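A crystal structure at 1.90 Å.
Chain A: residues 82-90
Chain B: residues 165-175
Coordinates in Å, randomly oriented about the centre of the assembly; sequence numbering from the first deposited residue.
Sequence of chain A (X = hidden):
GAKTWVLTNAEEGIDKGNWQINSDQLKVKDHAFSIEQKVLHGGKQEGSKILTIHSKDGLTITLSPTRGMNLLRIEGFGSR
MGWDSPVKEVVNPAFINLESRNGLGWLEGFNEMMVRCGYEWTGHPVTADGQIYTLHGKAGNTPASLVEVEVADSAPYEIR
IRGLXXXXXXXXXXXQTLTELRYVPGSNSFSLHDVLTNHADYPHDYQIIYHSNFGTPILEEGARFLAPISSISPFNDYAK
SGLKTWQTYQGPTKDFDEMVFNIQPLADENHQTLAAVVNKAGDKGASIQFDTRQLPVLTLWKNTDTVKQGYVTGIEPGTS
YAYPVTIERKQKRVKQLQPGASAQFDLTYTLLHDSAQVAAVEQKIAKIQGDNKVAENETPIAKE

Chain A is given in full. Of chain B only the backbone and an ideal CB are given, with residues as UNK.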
# COMPACT_ATOMS: atom_id res chain seq x y z
N GLY A 82 20.77 4.13 -19.50
CA GLY A 82 20.36 3.80 -18.14
C GLY A 82 21.38 4.27 -17.16
O GLY A 82 22.43 4.88 -17.55
N TRP A 83 21.11 3.96 -15.90
CA TRP A 83 21.97 4.39 -14.79
C TRP A 83 21.82 3.44 -13.62
O TRP A 83 20.94 2.60 -13.61
CB TRP A 83 21.62 5.82 -14.38
CG TRP A 83 20.20 6.02 -13.82
CD1 TRP A 83 19.03 5.90 -14.48
CD2 TRP A 83 19.86 6.45 -12.48
NE1 TRP A 83 17.97 6.17 -13.64
CE2 TRP A 83 18.46 6.52 -12.40
CE3 TRP A 83 20.63 6.76 -11.33
CZ2 TRP A 83 17.78 6.89 -11.21
CZ3 TRP A 83 19.98 7.12 -10.16
CH2 TRP A 83 18.56 7.20 -10.11
N ASP A 84 22.72 3.59 -12.65
CA ASP A 84 22.77 2.72 -11.49
C ASP A 84 22.32 3.50 -10.27
O ASP A 84 23.04 4.33 -9.75
CB ASP A 84 24.19 2.21 -11.31
CG ASP A 84 24.71 1.54 -12.56
OD1 ASP A 84 24.01 0.64 -13.06
OD2 ASP A 84 25.76 1.97 -13.08
N SER A 85 21.08 3.27 -9.90
CA SER A 85 20.45 3.89 -8.74
C SER A 85 20.75 3.07 -7.49
O SER A 85 20.98 1.86 -7.60
CB SER A 85 18.97 3.94 -8.99
OG SER A 85 18.21 4.35 -7.89
N PRO A 86 20.71 3.71 -6.30
CA PRO A 86 20.72 2.90 -5.09
C PRO A 86 19.53 1.95 -4.94
O PRO A 86 19.62 1.01 -4.17
CB PRO A 86 20.69 3.95 -3.96
CG PRO A 86 20.08 5.20 -4.60
CD PRO A 86 20.68 5.16 -5.97
N VAL A 87 18.41 2.24 -5.60
CA VAL A 87 17.21 1.40 -5.59
C VAL A 87 17.45 0.32 -6.69
O VAL A 87 17.40 0.60 -7.90
CB VAL A 87 15.93 2.20 -5.91
CG1 VAL A 87 14.70 1.26 -5.97
CG2 VAL A 87 15.72 3.35 -4.91
N LYS A 88 17.78 -0.89 -6.26
CA LYS A 88 18.13 -1.97 -7.16
C LYS A 88 16.92 -2.84 -7.53
O LYS A 88 16.93 -3.50 -8.54
CB LYS A 88 19.19 -2.87 -6.54
CG LYS A 88 20.45 -2.17 -6.09
CD LYS A 88 21.28 -1.64 -7.20
CE LYS A 88 22.58 -0.97 -6.67
NZ LYS A 88 23.08 0.08 -7.69
N GLU A 89 15.88 -2.80 -6.73
CA GLU A 89 14.69 -3.61 -6.98
C GLU A 89 13.70 -2.90 -7.92
O GLU A 89 13.69 -1.68 -7.97
CB GLU A 89 14.04 -3.88 -5.62
CG GLU A 89 14.95 -4.91 -4.85
CD GLU A 89 14.51 -5.23 -3.44
OE1 GLU A 89 13.44 -4.74 -2.97
OE2 GLU A 89 15.30 -5.96 -2.79
N VAL A 90 12.90 -3.70 -8.62
CA VAL A 90 11.77 -3.25 -9.41
C VAL A 90 10.61 -3.24 -8.40
O VAL A 90 9.89 -4.25 -8.23
CB VAL A 90 11.52 -4.20 -10.60
CG1 VAL A 90 10.29 -3.72 -11.45
CG2 VAL A 90 12.85 -4.33 -11.47
N UNK B 165 17.62 -6.68 4.98
CA UNK B 165 16.49 -5.74 4.98
C UNK B 165 17.01 -4.37 4.54
O UNK B 165 17.82 -3.76 5.23
CB UNK B 165 15.83 -5.66 6.36
N UNK B 166 16.50 -3.87 3.41
CA UNK B 166 17.05 -2.69 2.79
C UNK B 166 16.18 -1.46 3.03
O UNK B 166 14.93 -1.55 2.98
CB UNK B 166 17.23 -2.93 1.29
N UNK B 167 16.86 -0.34 3.28
CA UNK B 167 16.26 1.00 3.38
C UNK B 167 17.02 1.90 2.42
O UNK B 167 17.81 2.76 2.83
CB UNK B 167 16.31 1.54 4.81
N UNK B 168 16.71 1.69 1.13
CA UNK B 168 17.37 2.29 0.01
C UNK B 168 16.43 3.26 -0.66
O UNK B 168 15.34 2.87 -1.13
CB UNK B 168 17.86 1.23 -0.97
N UNK B 169 16.84 4.53 -0.72
CA UNK B 169 16.01 5.59 -1.31
C UNK B 169 16.89 6.58 -2.06
O UNK B 169 17.83 7.13 -1.47
CB UNK B 169 15.20 6.31 -0.23
N UNK B 170 16.55 6.89 -3.33
CA UNK B 170 17.36 7.79 -4.13
C UNK B 170 17.36 9.16 -3.44
O UNK B 170 16.31 9.62 -2.97
CB UNK B 170 16.83 7.88 -5.56
N UNK B 171 18.55 9.74 -3.34
CA UNK B 171 18.79 11.06 -2.72
C UNK B 171 18.70 11.10 -1.21
O UNK B 171 19.04 12.12 -0.62
CB UNK B 171 17.79 12.07 -3.28
N UNK B 172 18.36 10.00 -0.55
CA UNK B 172 18.12 10.04 0.90
C UNK B 172 19.03 9.14 1.71
O UNK B 172 19.67 9.59 2.65
CB UNK B 172 16.67 9.66 1.19
N UNK B 173 19.07 7.85 1.40
CA UNK B 173 19.84 6.87 2.23
C UNK B 173 20.00 5.56 1.50
O UNK B 173 19.26 5.27 0.54
CB UNK B 173 19.15 6.62 3.57
N UNK B 174 21.02 4.83 1.91
CA UNK B 174 21.14 3.46 1.48
C UNK B 174 21.70 2.68 2.65
O UNK B 174 22.88 2.36 2.69
CB UNK B 174 22.02 3.33 0.23
N UNK B 175 20.80 2.46 3.61
CA UNK B 175 21.05 1.65 4.79
C UNK B 175 20.47 0.26 4.56
O UNK B 175 19.37 0.13 4.07
CB UNK B 175 20.45 2.30 6.04

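Position 165 lies in a strand, and nothing of chain A comes within 5.5 Å of its ideal CB. Many residues would do, beta-branched ones especially; the deposited residue is Val B165, chi1 t.

At position 166 the CA-to-CB bond points toward chain A, and the ideal CB lies 5.4 Å from Glu A89 OE2. That gap leaves room for a long side chain, and the carboxylate favours a positive charge or a neutral donor: lysine, arginine or glutamine would suit. It is Lys B166, extended with chi1 m and the remaining angles t. Its NZ stops 4.6 Å from Glu A89 OE2, beyond a salt bridge, and a water closes the gap, donating to Glu A89 OE2 (2.6 Å) and accepting from Lys B166 NZ (2.8 Å).

Position 167 is again out of reach, so chain A sets no preference. Glu B167 occupies it, its backbone paired with 175.

At 168 the CB points toward chain A, with the ideal CB only 3.7 Å from Pro A86 O and 4.7 Å from Val A87 CA. Such closeness favours a small residue: alanine, serine, perhaps cysteine or threonine. Ser B168 is found, with chi1 m; its hydroxyl turns to its own chain, OG donating to OD1 of 174 at 2.6 Å.

Position 169 points away, so chain A touches its backbone and does not select its side chain; beta-branched residues suit the strand. Thr B169 is present, its CA 4.2 Å from Val A87 CG2.

The CB at 170 points sideways, its ideal position 4.3 Å from Pro A86 CG and 4.4 Å from Ser A85 OG, with the indole of Trp A83 farther along. Leucine, methionine or an aromatic could fill this apolar setting. Phe B170, chi1 t, receives the edge of Trp A83 on its ring face (centroids 5.0 Å apart, planes at 69°; Trp A83 CZ3 to Phe B170 CE1, 3.7 Å), while Pro A86 CD sits at its edge, 4.0 Å from Phe B170 CD1.

Position 171 has positive phi (73°), which suits glycine, asparagine or aspartate, yet Lys B171 is accommodated, pointing away. At 172, out of reach of chain A, many residues would do; Lys B172 donates its N to Thr B169 O (3.1 Å). Position 173 points away and chain A sets no preference; Ala B173 pairs with Thr B169.

At 174 the CB points toward Pro A86, 4.4 Å from its CB, with Pro A86 O nearby; a short polar or small apolar residue would fit. Asp B174 accepts from Ser B168 OG through OD1, while one water donates to both Asp B174 OD2 (2.6 Å) and Pro A86 O (2.8 Å).

Position 175 is out of reach, and chain A excludes nothing; it is Leu B175.

Chain B 165-175: VKESTFKKADL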
# COMPACT_ATOMS: atom_id res chain seq x y z
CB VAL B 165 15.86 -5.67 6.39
CG1 VAL B 165 14.64 -4.75 6.47
CG2 VAL B 165 15.48 -7.11 6.83
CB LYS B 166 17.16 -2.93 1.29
CG LYS B 166 18.11 -4.06 0.93
CD LYS B 166 18.29 -4.01 -0.65
CE LYS B 166 19.30 -4.97 -1.18
NZ LYS B 166 19.62 -4.50 -2.56
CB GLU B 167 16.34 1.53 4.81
CG GLU B 167 15.54 0.67 5.76
CD GLU B 167 15.63 1.09 7.25
OE1 GLU B 167 15.11 2.19 7.60
OE2 GLU B 167 16.15 0.26 8.06
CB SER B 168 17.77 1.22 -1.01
OG SER B 168 18.62 0.26 -0.45
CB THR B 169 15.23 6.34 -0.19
OG1 THR B 169 14.47 5.41 0.59
CG2 THR B 169 14.30 7.44 -0.73
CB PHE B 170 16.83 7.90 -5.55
CG PHE B 170 17.59 8.84 -6.44
CD1 PHE B 170 18.96 8.68 -6.63
CD2 PHE B 170 16.93 9.87 -7.10
CE1 PHE B 170 19.66 9.57 -7.44
CE2 PHE B 170 17.63 10.75 -7.93
CZ PHE B 170 18.97 10.59 -8.11
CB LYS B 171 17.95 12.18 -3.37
CG LYS B 171 18.58 12.57 -4.72
CD LYS B 171 17.92 13.69 -5.41
CE LYS B 171 18.66 14.04 -6.67
NZ LYS B 171 19.78 15.02 -6.57
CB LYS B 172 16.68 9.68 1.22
CG LYS B 172 15.61 10.64 0.64
CD LYS B 172 15.64 11.98 1.29
CE LYS B 172 14.42 12.81 0.93
NZ LYS B 172 14.22 13.87 1.95
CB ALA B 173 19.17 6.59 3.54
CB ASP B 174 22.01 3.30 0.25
CG ASP B 174 21.86 1.87 -0.40
OD1 ASP B 174 21.05 1.02 0.13
OD2 ASP B 174 22.62 1.62 -1.38
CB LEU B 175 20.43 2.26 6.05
CG LEU B 175 21.00 3.61 6.51
CD1 LEU B 175 20.13 4.14 7.66
CD2 LEU B 175 22.48 3.48 6.95
O HOH W 1 21.97 -0.15 -3.21
O HOH W 2 17.69 -6.21 -3.72
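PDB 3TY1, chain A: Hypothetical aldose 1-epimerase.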